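Local coordinates for protein Sodium/sialic acid symporter SiaT (PDB 5NV9) that uses the inward sodium gradient to drive uptake of the sialic acid N-acetylneuraminic acid across the bacterial inner membrane, at residues A[59-63]-A[139-143]; A[193-197]-A[287-291]; A[39-45]-A[259-265]. All coordinates share one frame. Residues are numbered along the deposited sequence.

How the contacts relate
Contacts 1 and 2 lie within the transmembrane bundle and touch each other, the ring of Phe288 packing on Leu59 and Thr63; contact 3 stands apart on the cytoplasmic side, its centre about 26 and 32 Å from the centres of contacts 1 and 2. Contact 1 is the most central, buried beside substrate and sodium, and rests on a serine hydroxyl plus a few aliphatic groups. Contact 2, only partly buried, joins helices 155-203 and 267-301 entirely through apolar and aromatic groups. Contact 3, mostly buried with Asp265 at its exposed edge, joins connecting segments through main-chain oxygens, a glutamine amide, one water and apolar packing of Ile262 and Val263. Residues 259-265 lead into the helix 267-301 used by contact 2.

Contact 1: A[59-63]-A[139-143]; sequences LSSIT and ITYLT. With NA (sodium ion), chain B; SLB (N-acetyl-beta-neuraminic acid), chain D.
Segment 59-63 is the break in a discontinuous transmembrane helix, between helices 47-58 and 61-73: Leu59 leaves helical geometry (-95/112) and Ser60 is extended (-120/-169). Ser60, chi1 p, is the N-cap of the second helix, OG accepting from Ile62 N at 3.1 Å. Segment 139-143 is regular helix, nearest where Ser61 CA lies 6.0 Å from Ile139 CA. Ile139 (m, t) sets CG1 3.6 Å from Ser60 OG, and its carbonyl O accepts a hydrogen bond from Ser61 OG (chi1 p) at 3.1 Å. One turn on, Leu142 (m, t) points toward the break and packs CD1 3.6 Å from Ile62 CG1. Thr143, chi1 m, donates OG1 to the same Ile139 O at 2.6 Å. The sialic acid carboxylate takes Ser60 N to O1A at 3.0 Å, Ser60 OG to O1B at 2.8 Å and a weak bond from Thr63 N to O1A at 3.0 Å; Arg135 also binds the substrate. Leu59 O holds sodium at 2.3 Å, with Ala56, Ala339, Ser342 and Ser343 completing the site. Such a break is a hallmark of the LeuT fold: Leu59 O, Ser60 N and the Ser60 hydroxyl bind cation and carboxylate from one short stretch of chain, consistent with coupled transport.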
loop_
_atom_site.group_PDB
_atom_site.type_symbol
_atom_site.label_atom_id
_atom_site.label_comp_id
_atom_site.label_asym_id
_atom_site.label_seq_id
_atom_site.Cartn_x
_atom_site.Cartn_y
_atom_site.Cartn_z
ATOM N N LEU A 59 -0.446 4.108 2.007
ATOM C CA LEU A 59 -1.743 4.598 2.489
ATOM C C LEU A 59 -2.615 4.999 1.329
ATOM O O LEU A 59 -2.374 6.018 0.708
ATOM C CB LEU A 59 -1.585 5.825 3.387
ATOM C CG LEU A 59 -2.773 6.133 4.300
ATOM C CD1 LEU A 59 -2.358 7.028 5.471
ATOM C CD2 LEU A 59 -3.907 6.765 3.537
ATOM N N SER A 60 -3.678 4.237 1.137
ATOM C CA SER A 60 -4.548 4.346 -0.033
ATOM C C SER A 60 -5.969 4.689 0.409
ATOM O O SER A 60 -6.223 5.000 1.579
ATOM C CB SER A 60 -4.481 3.043 -0.813
ATOM O OG SER A 60 -5.341 2.051 -0.305
ATOM N N SER A 61 -6.914 4.612 -0.507
ATOM C CA SER A 61 -8.317 4.769 -0.140
ATOM C C SER A 61 -8.836 3.700 0.789
ATOM O O SER A 61 -9.863 3.886 1.420
ATOM C CB SER A 61 -9.141 4.828 -1.414
ATOM O OG SER A 61 -9.010 3.591 -2.072
ATOM N N ILE A 62 -8.130 2.580 0.902
ATOM C CA ILE A 62 -8.407 1.542 1.879
ATOM C C ILE A 62 -8.298 2.106 3.318
ATOM O O ILE A 62 -9.235 1.981 4.103
ATOM C CB ILE A 62 -7.404 0.348 1.725
ATOM C CG1 ILE A 62 -7.657 -0.423 0.441
ATOM C CG2 ILE A 62 -7.465 -0.600 2.923
ATOM C CD1 ILE A 62 -6.549 -1.369 0.096
ATOM N N THR A 63 -7.167 2.716 3.652
ATOM C CA THR A 63 -7.001 3.337 4.959
ATOM C C THR A 63 -7.981 4.507 5.096
ATOM O O THR A 63 -8.650 4.666 6.147
ATOM C CB THR A 63 -5.540 3.863 5.182
ATOM O OG1 THR A 63 -4.663 2.795 5.555
ATOM C CG2 THR A 63 -5.470 4.994 6.244
ATOM N N ILE A 139 -8.326 -0.636 -5.068
ATOM C CA ILE A 139 -8.185 0.728 -4.601
ATOM C C ILE A 139 -9.186 1.582 -5.414
ATOM O O ILE A 139 -9.819 2.464 -4.899
ATOM C CB ILE A 139 -6.764 1.281 -4.742
ATOM C CG1 ILE A 139 -5.895 0.788 -3.580
ATOM C CG2 ILE A 139 -6.781 2.799 -4.703
ATOM C CD1 ILE A 139 -4.411 1.034 -3.788
ATOM N N THR A 140 -9.241 1.322 -6.711
ATOM C CA THR A 140 -10.092 2.055 -7.631
ATOM C C THR A 140 -11.595 1.793 -7.370
ATOM O O THR A 140 -12.409 2.713 -7.315
ATOM C CB THR A 140 -9.640 1.701 -9.050
ATOM O OG1 THR A 140 -8.268 2.062 -9.174
ATOM C CG2 THR A 140 -10.467 2.387 -10.074
ATOM N N TYR A 141 -11.932 0.532 -7.171
ATOM C CA TYR A 141 -13.260 0.086 -6.766
ATOM C C TYR A 141 -13.776 0.744 -5.510
ATOM O O TYR A 141 -14.882 1.284 -5.560
ATOM C CB TYR A 141 -13.283 -1.450 -6.640
ATOM C CG TYR A 141 -14.632 -2.007 -6.207
ATOM C CD1 TYR A 141 -15.744 -1.869 -7.012
ATOM C CD2 TYR A 141 -14.778 -2.668 -5.003
ATOM C CE1 TYR A 141 -16.984 -2.365 -6.624
ATOM C CE2 TYR A 141 -16.006 -3.177 -4.609
ATOM C CZ TYR A 141 -17.104 -3.018 -5.430
ATOM O OH TYR A 141 -18.332 -3.520 -5.061
ATOM N N LEU A 142 -13.000 0.726 -4.403
ATOM C CA LEU A 142 -13.404 1.373 -3.166
ATOM C C LEU A 142 -13.619 2.890 -3.322
ATOM O O LEU A 142 -14.553 3.420 -2.777
ATOM C CB LEU A 142 -12.388 1.226 -2.054
ATOM C CG LEU A 142 -11.955 -0.122 -1.562
ATOM C CD1 LEU A 142 -11.126 0.134 -0.298
ATOM C CD2 LEU A 142 -13.141 -1.025 -1.292
ATOM N N THR A 143 -12.734 3.561 -4.056
ATOM C CA THR A 143 -12.825 4.989 -4.263
ATOM C C THR A 143 -14.140 5.314 -4.966
ATOM O O THR A 143 -14.841 6.256 -4.586
ATOM C CB THR A 143 -11.590 5.479 -5.079
ATOM O OG1 THR A 143 -10.397 4.981 -4.474
ATOM C CG2 THR A 143 -11.500 6.975 -5.216
HETATM NA NA NA B . -1.810 6.322 -1.541
HETATM C C1 SLB D . -3.647 0.990 2.681
HETATM C C2 SLB D . -2.757 0.250 3.641
HETATM C C3 SLB D . -3.539 -0.883 4.264
HETATM C C4 SLB D . -2.774 -1.566 5.419
HETATM C C5 SLB D . -2.501 -0.461 6.439
HETATM C C6 SLB D . -1.701 0.680 5.776
HETATM C C7 SLB D . -1.384 1.864 6.699
HETATM C C8 SLB D . -0.621 2.944 5.978
HETATM C C9 SLB D . -0.161 4.043 6.935
HETATM C C10 SLB D . -2.232 -0.923 8.848
HETATM C C11 SLB D . -1.185 -1.185 9.899
HETATM N N5 SLB D . -1.756 -0.981 7.595
HETATM O O1A SLB D . -4.281 2.014 3.114
HETATM O O1B SLB D . -3.767 0.528 1.483
HETATM O O2 SLB D . -1.574 -0.268 2.968
HETATM O O4 SLB D . -3.582 -2.625 6.041
HETATM O O6 SLB D . -2.425 1.207 4.667
HETATM O O7 SLB D . -2.587 2.470 7.181
HETATM O O8 SLB D . 0.506 2.383 5.313
HETATM O O9 SLB D . 0.802 3.559 7.904
HETATM O O10 SLB D . -3.405 -0.624 9.125
#

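Contact 2: A[193-197]-A[287-291]; sequences AVLIF and FFFAI
Two transmembrane helices, 155-203 and 267-301, run in the same general direction here, the axes of their segments 193-197 and 287-291 crossing at +28° with a closest approach of 9.1 Å. The register places Ala193 CA 6.1 Å from Phe287 CA and, one turn later, Phe197 CA 5.4 Å from Ile291 CA. Phe287 (chi1 m, chi2 84°) buries the most area. Its ring lies against the opposing helix with Val194 CG2 almost centred over one face, 3.8 Å from the ring centroid and 2° off the normal, a CH-pi contact; Val194 takes chi1 t. The Phe287 edge is directed at the face of Phe197 in an offset edge-to-face pair, centroids 5.9 Å apart and planes at 80°, and Phe287 CD2 lies 3.9 Å from Phe197 CB. Phe197 (chi1 t, chi2 63°) also reaches back over the second helix, CE1 3.5 Å from Ala290 CB. Ile291 (m, t) starts sideways but brings its end inward: CD1 lies 3.5 Å from Ala193 O, and CG1 is 3.8 Å from Ile196 CG2 and 4.2 Å from Phe197 CB. Ala193, small and facing the partner, sets CB 4.3 Å from Phe287 CB and over the Phe288 ring, 3.9 Å from its centroid. Phe288 (chi1 m, chi2 -76°) leaves its backbone pointing away, yet its ring returns to this methyl and also meets Phe64 of helix 61-73 edge-to-face. The result is an apolar helix-helix interface within the LeuT-fold transmembrane bundle, bordering, through Phe288 on Leu59 and Thr63, the discontinuous helix that contributes to the substrate and Na2 sites.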
loop_
_atom_site.group_PDB
_atom_site.type_symbol
_atom_site.label_atom_id
_atom_site.label_comp_id
_atom_site.label_asym_id
_atom_site.label_seq_id
_atom_site.Cartn_x
_atom_site.Cartn_y
_atom_site.Cartn_z
ATOM N N ALA A 193 -6.901 15.001 6.263
ATOM C CA ALA A 193 -7.416 14.244 7.370
ATOM C C ALA A 193 -7.466 15.140 8.611
ATOM O O ALA A 193 -8.408 15.074 9.393
ATOM C CB ALA A 193 -6.585 13.009 7.614
ATOM N N VAL A 194 -6.464 15.972 8.792
ATOM C CA VAL A 194 -6.429 16.852 9.967
ATOM C C VAL A 194 -7.633 17.848 9.907
ATOM O O VAL A 194 -8.275 18.186 10.944
ATOM C CB VAL A 194 -5.112 17.610 10.024
ATOM C CG1 VAL A 194 -5.184 18.737 11.026
ATOM C CG2 VAL A 194 -3.984 16.656 10.352
ATOM N N LEU A 195 -7.942 18.289 8.689
ATOM C CA LEU A 195 -8.946 19.305 8.498
ATOM C C LEU A 195 -10.349 18.726 8.748
ATOM O O LEU A 195 -11.211 19.404 9.275
ATOM C CB LEU A 195 -8.843 19.871 7.082
ATOM C CG LEU A 195 -9.798 21.038 6.835
ATOM C CD1 LEU A 195 -9.472 22.265 7.696
ATOM C CD2 LEU A 195 -9.753 21.335 5.364
ATOM N N ILE A 196 -10.576 17.490 8.307
ATOM C CA ILE A 196 -11.853 16.730 8.581
ATOM C C ILE A 196 -12.048 16.607 10.088
ATOM O O ILE A 196 -13.120 16.905 10.626
ATOM C CB ILE A 196 -11.842 15.323 7.968
ATOM C CG1 ILE A 196 -11.878 15.391 6.422
ATOM C CG2 ILE A 196 -13.032 14.530 8.484
ATOM C CD1 ILE A 196 -11.424 14.130 5.713
ATOM N N PHE A 197 -11.006 16.177 10.768
ATOM C CA PHE A 197 -11.087 16.049 12.212
ATOM C C PHE A 197 -11.540 17.386 12.871
ATOM O O PHE A 197 -12.530 17.430 13.588
ATOM C CB PHE A 197 -9.756 15.595 12.833
ATOM C CG PHE A 197 -9.865 15.397 14.315
ATOM C CD1 PHE A 197 -10.712 14.423 14.823
ATOM C CD2 PHE A 197 -9.193 16.225 15.183
ATOM C CE1 PHE A 197 -10.832 14.246 16.194
ATOM C CE2 PHE A 197 -9.326 16.085 16.546
ATOM C CZ PHE A 197 -10.155 15.097 17.068
ATOM N N PHE A 287 -5.205 10.445 13.071
ATOM C CA PHE A 287 -6.336 11.303 12.632
ATOM C C PHE A 287 -7.443 10.511 11.948
ATOM O O PHE A 287 -8.622 10.873 12.128
ATOM C CB PHE A 287 -5.911 12.501 11.795
ATOM C CG PHE A 287 -5.274 13.572 12.597
ATOM C CD1 PHE A 287 -3.916 13.516 12.905
ATOM C CD2 PHE A 287 -6.022 14.633 13.072
ATOM C CE1 PHE A 287 -3.320 14.502 13.680
ATOM C CE2 PHE A 287 -5.429 15.601 13.862
ATOM C CZ PHE A 287 -4.079 15.539 14.170
ATOM N N PHE A 288 -7.101 9.415 11.248
ATOM C CA PHE A 288 -8.136 8.579 10.617
ATOM C C PHE A 288 -8.997 7.849 11.677
ATOM O O PHE A 288 -10.204 7.756 11.533
ATOM C CB PHE A 288 -7.543 7.660 9.561
ATOM C CG PHE A 288 -7.074 8.402 8.345
ATOM C CD1 PHE A 288 -7.991 8.875 7.408
ATOM C CD2 PHE A 288 -5.748 8.692 8.147
ATOM C CE1 PHE A 288 -7.577 9.642 6.307
ATOM C CE2 PHE A 288 -5.326 9.464 7.048
ATOM C CZ PHE A 288 -6.235 9.905 6.114
ATOM N N PHE A 289 -8.370 7.364 12.736
ATOM C CA PHE A 289 -9.114 6.780 13.864
ATOM C C PHE A 289 -9.947 7.872 14.516
ATOM O O PHE A 289 -11.139 7.672 14.763
ATOM C CB PHE A 289 -8.146 6.140 14.883
ATOM C CG PHE A 289 -7.594 4.835 14.400
ATOM C CD1 PHE A 289 -8.343 3.684 14.547
ATOM C CD2 PHE A 289 -6.377 4.758 13.692
ATOM C CE1 PHE A 289 -7.856 2.452 14.083
ATOM C CE2 PHE A 289 -5.918 3.521 13.198
ATOM C CZ PHE A 289 -6.674 2.368 13.383
ATOM N N ALA A 290 -9.319 9.024 14.785
ATOM C CA ALA A 290 -10.004 10.113 15.473
ATOM C C ALA A 290 -11.217 10.556 14.705
ATOM O O ALA A 290 -12.273 10.838 15.314
ATOM C CB ALA A 290 -9.072 11.272 15.813
ATOM N N ILE A 291 -11.119 10.523 13.376
ATOM C CA ILE A 291 -12.265 10.821 12.535
ATOM C C ILE A 291 -13.494 9.899 12.746
ATOM O O ILE A 291 -14.621 10.408 12.871
ATOM C CB ILE A 291 -11.892 10.933 11.037
ATOM C CG1 ILE A 291 -11.123 12.224 10.796
ATOM C CG2 ILE A 291 -13.124 10.961 10.169
ATOM C CD1 ILE A 291 -10.257 12.109 9.554
#

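Contact 3: A[39-45]-A[259-265]; sequences FRGGGRV and QRYIVTD
Segment 39-45 ends helix 35-40 and then turns through Gly41, Gly42 and Gly43, all with positive phi (53 to 70°), closed by Arg44 N to Gly41 O at 3.0 Å. Segment 259-265 has helical angles at 259-261 and is extended at Thr264 (-82/154). The backbones come nearest where Gly43 CA lies 4.7 Å from Asp265 CA. One direct hydrogen bond joins the segments: Gln259 NE2 donates to Phe39 O at 2.9 Å, with Ser350 and Asn349 of helix 328-361 also binding this amide. A water links the far ends, donating to Val45 O at 2.7 Å and accepting from Asp265 N at 2.8 Å. Both segments belong to cytoplasmic connections of the LeuT fold, leading into helices 47-58 and 267-301. Where the main chains meet, two CA-H...O contacts form: Val263 CA to Arg40 O at 3.5 Å and Gly43 CA to Val263 O at 3.3 Å. A Gly43 CB would clash with Asp265 OD1 in the conformer given. Apolar contacts set Arg40 CG 3.6 Å from Ile262 CD1 (chi1 p) and Val45 CB (chi1 t) 3.9 Å from Val263 CG2 (chi1 m). The Arg40 guanidinium lays one face over Ile262 O, while NE salt-bridges Asp36 and NH1 hydrogen-bonds Ile105 O.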
loop_
_atom_site.group_PDB
_atom_site.type_symbol
_atom_site.label_atom_id
_atom_site.label_comp_id
_atom_site.label_asym_id
_atom_site.label_seq_id
_atom_site.Cartn_x
_atom_site.Cartn_y
_atom_site.Cartn_z
ATOM N N PHE A 39 13.069 3.860 -13.418
ATOM C CA PHE A 39 12.826 3.019 -12.246
ATOM C C PHE A 39 13.661 3.412 -11.021
ATOM O O PHE A 39 13.240 3.146 -9.899
ATOM C CB PHE A 39 13.051 1.536 -12.578
ATOM C CG PHE A 39 12.128 0.974 -13.661
ATOM C CD1 PHE A 39 10.773 1.073 -13.547
ATOM C CD2 PHE A 39 12.656 0.368 -14.787
ATOM C CE1 PHE A 39 9.947 0.563 -14.504
ATOM C CE2 PHE A 39 11.842 -0.158 -15.773
ATOM C CZ PHE A 39 10.473 -0.086 -15.623
ATOM N N ARG A 40 14.857 3.983 -11.241
ATOM C CA ARG A 40 15.778 4.311 -10.150
ATOM C C ARG A 40 15.900 5.829 -9.968
ATOM O O ARG A 40 16.425 6.288 -8.962
ATOM C CB ARG A 40 17.141 3.647 -10.346
ATOM C CG ARG A 40 17.033 2.105 -10.394
ATOM C CD ARG A 40 18.371 1.317 -10.630
ATOM N NE ARG A 40 19.473 1.990 -9.973
ATOM C CZ ARG A 40 20.002 1.693 -8.799
ATOM N NH1 ARG A 40 19.645 0.635 -8.107
ATOM N NH2 ARG A 40 20.972 2.452 -8.357
ATOM N N GLY A 41 15.384 6.622 -10.912
ATOM C CA GLY A 41 15.389 8.072 -10.741
ATOM C C GLY A 41 16.788 8.723 -10.826
ATOM O O GLY A 41 16.957 9.870 -10.405
ATOM N N GLY A 42 17.764 8.014 -11.399
ATOM C CA GLY A 42 19.141 8.462 -11.482
ATOM C C GLY A 42 19.800 8.881 -10.172
ATOM O O GLY A 42 20.722 9.653 -10.176
ATOM N N GLY A 43 19.338 8.397 -9.037
ATOM C CA GLY A 43 19.853 8.913 -7.749
ATOM C C GLY A 43 19.538 10.369 -7.437
ATOM O O GLY A 43 20.180 10.922 -6.558
ATOM N N ARG A 44 18.545 10.985 -8.111
ATOM C CA ARG A 44 18.190 12.424 -7.920
ATOM C C ARG A 44 17.109 12.736 -6.836
ATOM O O ARG A 44 16.728 13.888 -6.653
ATOM C CB ARG A 44 17.719 13.061 -9.233
ATOM C CG ARG A 44 18.801 13.270 -10.269
ATOM C CD ARG A 44 18.208 13.774 -11.574
ATOM N NE ARG A 44 17.358 12.782 -12.227
ATOM C CZ ARG A 44 17.772 11.865 -13.091
ATOM N NH1 ARG A 44 19.062 11.783 -13.448
ATOM N NH2 ARG A 44 16.890 11.019 -13.618
ATOM N N VAL A 45 16.601 11.740 -6.122
ATOM C CA VAL A 45 15.544 11.985 -5.167
ATOM C C VAL A 45 16.128 12.221 -3.788
ATOM O O VAL A 45 16.911 11.445 -3.293
ATOM C CB VAL A 45 14.574 10.826 -5.195
ATOM C CG1 VAL A 45 13.435 11.030 -4.210
ATOM C CG2 VAL A 45 14.075 10.691 -6.633
ATOM N N GLN A 259 11.606 -0.219 -3.715
ATOM C CA GLN A 259 12.093 0.719 -4.748
ATOM C C GLN A 259 12.500 2.103 -4.233
ATOM O O GLN A 259 13.449 2.715 -4.751
ATOM C CB GLN A 259 11.009 0.881 -5.812
ATOM C CG GLN A 259 11.533 0.979 -7.225
ATOM C CD GLN A 259 10.408 1.243 -8.195
ATOM O OE1 GLN A 259 9.289 0.773 -7.954
ATOM N NE2 GLN A 259 10.674 2.023 -9.275
ATOM N N ARG A 260 11.803 2.613 -3.221
ATOM C CA ARG A 260 12.177 3.922 -2.647
ATOM C C ARG A 260 13.486 3.898 -1.877
ATOM O O ARG A 260 14.042 4.949 -1.622
ATOM C CB ARG A 260 11.087 4.480 -1.736
ATOM C CG ARG A 260 10.017 5.257 -2.447
ATOM C CD ARG A 260 8.948 4.380 -3.037
ATOM N NE ARG A 260 8.023 5.166 -3.862
ATOM C CZ ARG A 260 7.424 4.718 -4.969
ATOM N NH1 ARG A 260 7.619 3.483 -5.387
ATOM N NH2 ARG A 260 6.658 5.527 -5.668
ATOM N N TYR A 261 13.982 2.719 -1.493
ATOM C CA TYR A 261 15.248 2.628 -0.785
ATOM C C TYR A 261 16.468 2.862 -1.674
ATOM O O TYR A 261 17.554 3.117 -1.153
ATOM C CB TYR A 261 15.393 1.247 -0.101
ATOM C CG TYR A 261 14.248 0.870 0.893
ATOM C CD1 TYR A 261 13.421 1.829 1.510
ATOM C CD2 TYR A 261 14.025 -0.468 1.210
ATOM C CE1 TYR A 261 12.410 1.444 2.420
ATOM C CE2 TYR A 261 13.054 -0.851 2.135
ATOM C CZ TYR A 261 12.227 0.076 2.722
ATOM O OH TYR A 261 11.266 -0.431 3.618
ATOM N N ILE A 262 16.307 2.726 -2.990
ATOM C CA ILE A 262 17.423 2.800 -3.940
ATOM C C ILE A 262 17.402 4.085 -4.814
ATOM O O ILE A 262 18.290 4.297 -5.642
ATOM C CB ILE A 262 17.499 1.497 -4.785
ATOM C CG1 ILE A 262 16.211 1.172 -5.533
ATOM C CG2 ILE A 262 17.684 0.300 -3.847
ATOM C CD1 ILE A 262 16.143 1.743 -6.912
ATOM N N VAL A 263 16.387 4.933 -4.649
ATOM C CA VAL A 263 16.343 6.184 -5.427
ATOM C C VAL A 263 17.175 7.316 -4.852
ATOM O O VAL A 263 17.407 8.345 -5.543
ATOM C CB VAL A 263 14.891 6.689 -5.634
ATOM C CG1 VAL A 263 14.088 5.709 -6.431
ATOM C CG2 VAL A 263 14.201 7.024 -4.339
ATOM N N THR A 264 17.556 7.187 -3.579
ATOM C CA THR A 264 18.421 8.128 -2.880
ATOM C C THR A 264 19.896 7.871 -3.181
ATOM O O THR A 264 20.321 6.727 -3.384
ATOM C CB THR A 264 18.222 7.978 -1.388
ATOM O OG1 THR A 264 18.103 6.566 -1.065
ATOM C CG2 THR A 264 16.970 8.640 -1.005
ATOM N N ASP A 265 20.705 8.911 -3.070
ATOM C CA ASP A 265 22.068 8.822 -3.563
ATOM C C ASP A 265 23.064 8.326 -2.514
ATOM O O ASP A 265 24.150 7.937 -2.847
ATOM C CB ASP A 265 22.515 10.160 -4.128
ATOM C CG ASP A 265 23.539 10.004 -5.178
ATOM O OD1 ASP A 265 23.225 9.404 -6.211
ATOM O OD2 ASP A 265 24.673 10.472 -4.973
HETATM O O HOH W 1 19.542 11.435 -2.816
#